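Sesquisabinene B synthase 2 (Santalum album, PDB 6A2A) probably converts farnesyl diphosphate to the sesquiterpene sesquisabinene B, as a metal-dependent terpene synthase of the Tpsb subfamily that uses magnesium or manganese. Local coordinates at residues I130-N134 / G135-P139; N120-A123 / T124-F128; L79-L82 / E83-T87. All blocks are in the same frame, centred on the assembly; numbering follows the deposited sequence.

From the N terminus, interaction 3 comes first, within helix 78-90; interaction 2 covers the start of helix 121-133, and interaction 1 its end and the loop beyond. They run in series, none nesting or crossing: interactions 3 and 2 each link successive turns of their own helix, and interaction 1 closes the turn by which the chain leaves helix 121-133. Glu83 of interaction 3 meets His122 of interaction 2 through a probable hydrogen bond, while Leu79 packs on Ala123 and Leu82 on Arg127. Ile130 of interaction 1 rests on Leu82, Ile85 and Asp86, and Val138 comes back against Arg127 and Phe128. Together they tie two helices and a loop of the N-terminal alpha-helical region.

Interaction 1: residues I130-N134 / G135-P139; sequences IMREN and GIFVP
A Schellman motif ends helix 121-133, with Gly135 as its C-prime residue: Ile136 N reaches back to Met131 O (3.0 Å) and Gly135 N to Arg132 O (3.1 Å). Gly135 has positive phi (87°), where a CB would run into Asn134 O. Met131 O is doubly used, since Asn134 N approaches the opposite face of its carbonyl plane from Ile136 N. Beside this turn the Asn134 side chain folds back along the helix, its ND2 giving an almost straight bond to Ile130 O (2.9 Å).

Past the glycine the chain runs back along the helix end. Val138 CG2 presses on Met131 CB at a tight 3.5 Å, and Met131 SD touches Ile136 CG2. Arg132, its chain extended from CG to NE, grips Val138 O side-on with NE (3.0 Å) and NH2 (2.8 Å), the oxygen lying in the guanidinium plane. Phe137 runs alongside, its CE1 over one guanidinium face and the two planes 27° apart. Glu177 forms a salt bridge to NH2, and Leu172 O takes a bond from NH1. A leucine in place of Arg132 would probably leave Val138 O without these two donors and Glu177 without its charged mate, leaving Val138 less firmly held. Such a glycine-terminated helix C-cap, with the hydrophobic contact between Met131 and Ile136 across it, is typical of the Schellman motif.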
loop_
_atom_site.group_PDB
_atom_site.type_symbol
_atom_site.label_atom_id
_atom_site.label_comp_id
_atom_site.label_asym_id
_atom_site.label_seq_id
_atom_site.Cartn_x
_atom_site.Cartn_y
_atom_site.Cartn_z
ATOM N N ILE A 130 18.788 -33.712 -18.258
ATOM C CA ILE A 130 18.639 -32.455 -18.918
ATOM C C ILE A 130 17.576 -32.591 -20.007
ATOM O O ILE A 130 16.808 -31.662 -20.237
ATOM C CB ILE A 130 19.959 -31.920 -19.513
ATOM C CG1 ILE A 130 21.070 -31.775 -18.464
ATOM C CG2 ILE A 130 19.718 -30.608 -20.224
ATOM C CD1 ILE A 130 20.887 -30.614 -17.533
ATOM N N MET A 131 17.645 -33.688 -20.738
ATOM C CA MET A 131 16.591 -33.949 -21.777
ATOM C C MET A 131 15.185 -33.937 -21.139
ATOM O O MET A 131 14.315 -33.164 -21.590
ATOM C CB MET A 131 16.855 -35.273 -22.472
ATOM C CG MET A 131 18.093 -35.277 -23.376
ATOM S SD MET A 131 18.105 -34.041 -24.630
ATOM C CE MET A 131 19.846 -33.993 -25.065
ATOM N N ARG A 132 14.966 -34.716 -20.102
ATOM C CA ARG A 132 13.643 -34.810 -19.493
ATOM C C ARG A 132 13.233 -33.496 -18.842
ATOM O O ARG A 132 12.033 -33.109 -18.961
ATOM C CB ARG A 132 13.549 -35.968 -18.509
ATOM C CG ARG A 132 13.464 -37.337 -19.172
ATOM C CD ARG A 132 12.924 -38.351 -18.236
ATOM N NE ARG A 132 12.752 -39.678 -18.799
ATOM C CZ ARG A 132 11.996 -40.633 -18.275
ATOM N NH1 ARG A 132 11.287 -40.416 -17.167
ATOM N NH2 ARG A 132 11.967 -41.820 -18.846
ATOM N N GLU A 133 14.144 -32.780 -18.193
ATOM C CA GLU A 133 13.768 -31.433 -17.663
ATOM C C GLU A 133 13.257 -30.537 -18.781
ATOM O O GLU A 133 12.534 -29.574 -18.525
ATOM C CB GLU A 133 14.995 -30.757 -17.035
ATOM C CG GLU A 133 15.448 -31.435 -15.775
ATOM C CD GLU A 133 16.797 -30.942 -15.250
ATOM O OE1 GLU A 133 17.472 -30.218 -16.003
ATOM O OE2 GLU A 133 17.085 -31.193 -14.054
ATOM N N ASN A 134 13.685 -30.808 -20.034
ATOM C CA ASN A 134 13.293 -29.931 -21.131
ATOM C C ASN A 134 12.239 -30.573 -22.039
ATOM O O ASN A 134 12.023 -30.091 -23.131
ATOM C CB ASN A 134 14.509 -29.502 -21.948
ATOM C CG ASN A 134 15.310 -28.457 -21.233
ATOM O OD1 ASN A 134 15.003 -27.284 -21.362
ATOM N ND2 ASN A 134 16.268 -28.859 -20.415
ATOM N N GLY A 135 11.608 -31.639 -21.629
ATOM C CA GLY A 135 10.445 -32.119 -22.348
ATOM C C GLY A 135 10.816 -33.049 -23.494
ATOM O O GLY A 135 9.984 -33.320 -24.379
ATOM N N ILE A 136 12.037 -33.567 -23.455
ATOM C CA ILE A 136 12.560 -34.469 -24.500
ATOM C C ILE A 136 12.766 -35.833 -23.847
ATOM O O ILE A 136 13.603 -36.001 -22.920
ATOM C CB ILE A 136 13.830 -33.873 -25.138
ATOM C CG1 ILE A 136 13.541 -32.607 -25.932
ATOM C CG2 ILE A 136 14.526 -34.906 -26.004
ATOM C CD1 ILE A 136 14.740 -31.735 -26.140
ATOM N N PHE A 137 11.960 -36.815 -24.255
ATOM C CA PHE A 137 11.914 -38.062 -23.609
ATOM C C PHE A 137 13.195 -38.872 -23.871
ATOM O O PHE A 137 13.728 -38.847 -24.981
ATOM C CB PHE A 137 10.748 -38.900 -24.129
ATOM C CG PHE A 137 10.548 -40.169 -23.366
ATOM C CD1 PHE A 137 10.021 -40.128 -22.086
ATOM C CD2 PHE A 137 10.952 -41.394 -23.865
ATOM C CE1 PHE A 137 9.865 -41.288 -21.353
ATOM C CE2 PHE A 137 10.783 -42.554 -23.125
ATOM C CZ PHE A 137 10.237 -42.497 -21.870
ATOM N N VAL A 138 13.651 -39.553 -22.833
ATOM C CA VAL A 138 14.756 -40.497 -22.874
ATOM C C VAL A 138 14.267 -41.660 -22.059
ATOM O O VAL A 138 13.761 -41.420 -20.987
ATOM C CB VAL A 138 16.069 -39.940 -22.289
ATOM C CG1 VAL A 138 17.160 -40.993 -22.316
ATOM C CG2 VAL A 138 16.541 -38.706 -23.009
ATOM N N PRO A 139 14.366 -42.887 -22.564
ATOM C CA PRO A 139 13.886 -44.043 -21.885
ATOM C C PRO A 139 14.777 -44.466 -20.709
ATOM O O PRO A 139 15.988 -44.211 -20.734
ATOM C CB PRO A 139 13.877 -45.180 -22.922
ATOM C CG PRO A 139 14.852 -44.734 -23.939
ATOM C CD PRO A 139 14.871 -43.232 -23.900
#

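Interaction 2: residues N120-A123 / T124-F128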
loop_
_atom_site.group_PDB
_atom_site.type_symbol
_atom_site.label_atom_id
_atom_site.label_comp_id
_atom_site.label_asym_id
_atom_site.label_seq_id
_atom_site.Cartn_x
_atom_site.Cartn_y
_atom_site.Cartn_z
ATOM N N ASN A 120 29.238 -44.259 -20.363
ATOM C CA ASN A 120 29.676 -43.251 -19.420
ATOM C C ASN A 120 28.523 -42.909 -18.464
ATOM O O ASN A 120 27.586 -42.278 -18.936
ATOM C CB ASN A 120 30.101 -42.016 -20.193
ATOM C CG ASN A 120 30.673 -40.943 -19.300
ATOM O OD1 ASN A 120 30.182 -40.741 -18.179
ATOM N ND2 ASN A 120 31.674 -40.237 -19.804
ATOM N N LEU A 121 28.590 -43.321 -17.204
ATOM C CA LEU A 121 27.451 -43.178 -16.267
ATOM C C LEU A 121 27.110 -41.706 -16.050
ATOM O O LEU A 121 25.904 -41.359 -16.094
ATOM C CB LEU A 121 27.738 -43.868 -14.944
ATOM C CG LEU A 121 26.580 -43.844 -13.942
ATOM C CD1 LEU A 121 25.338 -44.560 -14.507
ATOM C CD2 LEU A 121 27.003 -44.419 -12.625
ATOM N N HIS A 122 28.123 -40.852 -15.839
ATOM C CA HIS A 122 27.868 -39.418 -15.680
ATOM C C HIS A 122 27.150 -38.822 -16.890
ATOM O O HIS A 122 26.191 -38.096 -16.750
ATOM C CB HIS A 122 29.169 -38.654 -15.428
ATOM C CG HIS A 122 29.053 -37.183 -15.586
ATOM N ND1 HIS A 122 28.281 -36.414 -14.733
ATOM C CD2 HIS A 122 29.654 -36.334 -16.433
ATOM C CE1 HIS A 122 28.410 -35.153 -15.077
ATOM N NE2 HIS A 122 29.254 -35.073 -16.138
ATOM N N ALA A 123 27.675 -39.037 -18.094
ATOM C CA ALA A 123 27.157 -38.420 -19.274
ATOM C C ALA A 123 25.754 -38.945 -19.592
ATOM O O ALA A 123 24.909 -38.153 -20.039
ATOM C CB ALA A 123 28.062 -38.683 -20.462
ATOM N N THR A 124 25.561 -40.209 -19.379
ATOM C CA THR A 124 24.305 -40.843 -19.689
ATOM C C THR A 124 23.227 -40.240 -18.779
ATOM O O THR A 124 22.128 -39.884 -19.254
ATOM C CB THR A 124 24.319 -42.355 -19.494
ATOM O OG1 THR A 124 25.223 -43.004 -20.420
ATOM C CG2 THR A 124 22.937 -42.946 -19.713
ATOM N N SER A 125 23.591 -40.106 -17.521
ATOM C CA SER A 125 22.687 -39.648 -16.435
ATOM C C SER A 125 22.356 -38.187 -16.670
ATOM O O SER A 125 21.176 -37.767 -16.631
ATOM C CB SER A 125 23.359 -39.842 -15.073
ATOM O OG SER A 125 23.550 -41.194 -14.677
ATOM N N LEU A 126 23.389 -37.352 -16.814
ATOM C CA LEU A 126 23.205 -35.950 -17.098
ATOM C C LEU A 126 22.336 -35.757 -18.358
ATOM O O LEU A 126 21.409 -34.952 -18.381
ATOM C CB LEU A 126 24.547 -35.232 -17.224
ATOM C CG LEU A 126 24.463 -33.730 -17.414
ATOM C CD1 LEU A 126 23.833 -33.048 -16.185
ATOM C CD2 LEU A 126 25.804 -33.112 -17.676
ATOM N N ARG A 127 22.628 -36.486 -19.419
ATOM C CA ARG A 127 21.838 -36.329 -20.614
ATOM C C ARG A 127 20.369 -36.703 -20.337
ATOM O O ARG A 127 19.475 -35.977 -20.780
ATOM C CB ARG A 127 22.425 -37.236 -21.709
ATOM C CG ARG A 127 21.741 -37.085 -23.062
ATOM C CD ARG A 127 22.325 -38.086 -24.055
ATOM N NE ARG A 127 21.502 -38.092 -25.269
ATOM C CZ ARG A 127 20.525 -38.945 -25.504
ATOM N NH1 ARG A 127 20.129 -39.807 -24.582
ATOM N NH2 ARG A 127 19.947 -38.938 -26.694
ATOM N N PHE A 128 20.151 -37.820 -19.679
ATOM C CA PHE A 128 18.828 -38.280 -19.314
ATOM C C PHE A 128 18.088 -37.167 -18.571
ATOM O O PHE A 128 16.913 -36.813 -18.886
ATOM C CB PHE A 128 18.899 -39.542 -18.465
ATOM C CG PHE A 128 17.574 -40.018 -17.907
ATOM C CD1 PHE A 128 17.067 -39.506 -16.710
ATOM C CD2 PHE A 128 16.798 -40.951 -18.584
ATOM C CE1 PHE A 128 15.855 -39.944 -16.210
ATOM C CE2 PHE A 128 15.574 -41.370 -18.092
ATOM C CZ PHE A 128 15.101 -40.866 -16.896
#
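Ser125 and Leu121 meet on the buried side of the first turns of helix 121-133. Ser125 OG turns back to donate to Leu121 O at 2.8 Å, while Ser125 N bonds the same oxygen at 3.0 Å from the opposite face of the carbonyl plane. With OG lying beside the serine's own backbone N (chi1 -68°), the hydroxyl points back down the helix to the preceding turn, and it also comes within 3.8 Å of Leu121 CD1. Ser165, Leu166 and Ala169 of helix 160-170 cover Ser125 from outside, so this is the close-packed part. Thr124 sits one residue earlier: its N donates to Asn120 O at 2.9 Å, and its OG1 lies at the same distance from that oxygen.

Asn120 is the N-cap of the helix. Its OD1 accepts from Ala123 N at 3.0 Å in a bond that is nearly straight at the hydrogen (173°), although the donor stands well above the plane of the side-chain carbonyl. One of the amide N-H groups left over in the first turn of a helix is satisfied in this way.

His122 and Leu126 touch more loosely, CE1 to CD2 at 4.2 Å, though within a covered region: Leu126 packs on Leu82, Glu83 and Asp86, while His122 ND1 bonds Ser165 OG and NE2 turns to Glu83 on helix 78-90. The more open side belongs to Asn120 and Arg127, both partly exposed. The extended chain of Arg127 leads away from residues 120-123, while its backbone N keeps the helix bond to Ala123 O.

Interaction 3: residues L79-L82 / E83-T87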
loop_
_atom_site.group_PDB
_atom_site.type_symbol
_atom_site.label_atom_id
_atom_site.label_comp_id
_atom_site.label_asym_id
_atom_site.label_seq_id
_atom_site.Cartn_x
_atom_site.Cartn_y
_atom_site.Cartn_z
ATOM N N LEU A 79 28.922 -33.209 -24.167
ATOM C CA LEU A 79 28.879 -33.341 -22.696
ATOM C C LEU A 79 29.211 -31.993 -22.062
ATOM O O LEU A 79 28.589 -31.591 -21.061
ATOM C CB LEU A 79 29.836 -34.433 -22.237
ATOM C CG LEU A 79 29.870 -34.644 -20.726
ATOM C CD1 LEU A 79 28.490 -35.036 -20.206
ATOM C CD2 LEU A 79 30.907 -35.692 -20.364
ATOM N N THR A 80 30.181 -31.281 -22.636
ATOM C CA THR A 80 30.643 -30.037 -22.084
ATOM C C THR A 80 29.497 -29.022 -22.174
ATOM O O THR A 80 29.290 -28.257 -21.270
ATOM C CB THR A 80 31.917 -29.561 -22.813
ATOM O OG1 THR A 80 32.904 -30.590 -22.611
ATOM C CG2 THR A 80 32.423 -28.243 -22.294
ATOM N N LYS A 81 28.741 -29.033 -23.271
ATOM C CA LYS A 81 27.630 -28.113 -23.398
ATOM C C LYS A 81 26.544 -28.481 -22.366
ATOM O O LYS A 81 25.982 -27.582 -21.781
ATOM C CB LYS A 81 27.085 -28.133 -24.835
ATOM C CG LYS A 81 25.926 -27.181 -25.129
ATOM C CD LYS A 81 26.167 -25.709 -24.770
ATOM C CE LYS A 81 27.261 -25.012 -25.558
ATOM N NZ LYS A 81 26.836 -24.699 -26.934
ATOM N N LEU A 82 26.270 -29.747 -22.141
ATOM C CA LEU A 82 25.201 -30.085 -21.136
ATOM C C LEU A 82 25.672 -29.606 -19.757
ATOM O O LEU A 82 24.909 -29.093 -18.960
ATOM C CB LEU A 82 24.936 -31.577 -21.100
ATOM C CG LEU A 82 24.182 -32.190 -22.285
ATOM C CD1 LEU A 82 23.940 -33.633 -22.038
ATOM C CD2 LEU A 82 22.862 -31.499 -22.595
ATOM N N GLU A 83 26.955 -29.797 -19.465
ATOM C CA GLU A 83 27.476 -29.411 -18.185
ATOM C C GLU A 83 27.364 -27.896 -18.026
ATOM O O GLU A 83 27.008 -27.422 -16.928
ATOM C CB GLU A 83 28.921 -29.944 -18.018
ATOM C CG GLU A 83 29.007 -31.391 -17.688
ATOM C CD GLU A 83 30.429 -31.958 -17.772
ATOM O OE1 GLU A 83 31.314 -31.223 -18.285
ATOM O OE2 GLU A 83 30.642 -33.095 -17.344
ATOM N N PHE A 84 27.576 -27.100 -19.083
ATOM C CA PHE A 84 27.549 -25.710 -18.997
ATOM C C PHE A 84 26.107 -25.221 -18.757
ATOM O O PHE A 84 25.898 -24.343 -17.902
ATOM C CB PHE A 84 28.077 -25.091 -20.289
ATOM C CG PHE A 84 28.377 -23.629 -20.212
ATOM C CD1 PHE A 84 29.533 -23.181 -19.604
ATOM C CD2 PHE A 84 27.512 -22.685 -20.748
ATOM C CE1 PHE A 84 29.814 -21.834 -19.518
ATOM C CE2 PHE A 84 27.803 -21.337 -20.654
ATOM C CZ PHE A 84 28.960 -20.913 -20.045
ATOM N N ILE A 85 25.153 -25.766 -19.505
ATOM C CA ILE A 85 23.743 -25.298 -19.323
ATOM C C ILE A 85 23.178 -25.827 -17.988
ATOM O O ILE A 85 22.289 -25.166 -17.413
ATOM C CB ILE A 85 22.861 -25.671 -20.533
ATOM C CG1 ILE A 85 22.810 -27.172 -20.778
ATOM C CG2 ILE A 85 23.295 -24.913 -21.782
ATOM C CD1 ILE A 85 21.652 -27.620 -21.629
ATOM N N ASP A 86 23.655 -26.949 -17.474
ATOM C CA ASP A 86 23.329 -27.418 -16.094
ATOM C C ASP A 86 23.825 -26.404 -15.074
ATOM O O ASP A 86 23.120 -26.027 -14.196
ATOM C CB ASP A 86 23.809 -28.820 -15.824
ATOM C CG ASP A 86 23.167 -29.437 -14.568
ATOM O OD1 ASP A 86 21.905 -29.286 -14.453
ATOM O OD2 ASP A 86 23.879 -30.110 -13.759
ATOM N N THR A 87 25.044 -25.891 -15.273
ATOM C CA THR A 87 25.636 -24.821 -14.436
ATOM C C THR A 87 24.841 -23.523 -14.513
ATOM O O THR A 87 24.556 -22.887 -13.487
ATOM C CB THR A 87 27.104 -24.575 -14.885
ATOM O OG1 THR A 87 27.762 -25.819 -14.738
ATOM C CG2 THR A 87 27.799 -23.534 -14.059
HETATM O O HOH W 1 33.237 -31.399 -19.972
#
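Glu83 lies over the preceding turn of helix 78-90, its side chain crossing that of Leu79. OE2 comes to 3.8 Å from Leu79 CG, and Glu83 CG rests 3.4 Å from Leu79 O, the oxygen that also accepts from Glu83 N. The torsions put it there: CG sits beside the backbone N (chi1 -78°) and the chain is extended beyond it, which carries the carboxylate back toward Leu79 and Thr80. A water bridges the side chains of Glu83 and Thr80, donating to Glu83 OE1 at 2.6 Å and lying 2.8 Å from Thr80 OG1.

Along the helix Leu82 and Ile85 run side by side, CD2 to CD1 at 4.2 Å. Ile85 CG1 stands between its own backbone N and carbonyl carbon (chi1 59°), a crowded position that brings it within 3.4 Å of both Lys81 O and Leu82 O. Further on, Thr87 OG1 donates to Glu83 O at 2.8 Å, reaching it from the opposite face to Thr87 N.

The next shell fixes the polar ends. His122 NE2 bonds Glu83 OE2, Arg129 forms a salt bridge to Asp86, and Lys81 NZ donates to the backbone oxygens of Ile72 and Gln74; helix 98-110 receives Leu82 and Ile85. With the imidazole at one carboxylate oxygen and the water at the other, Glu83 is held at both ends of its carboxylate, and its negative charge would be expected to polarise His122 and may favour its protonated form.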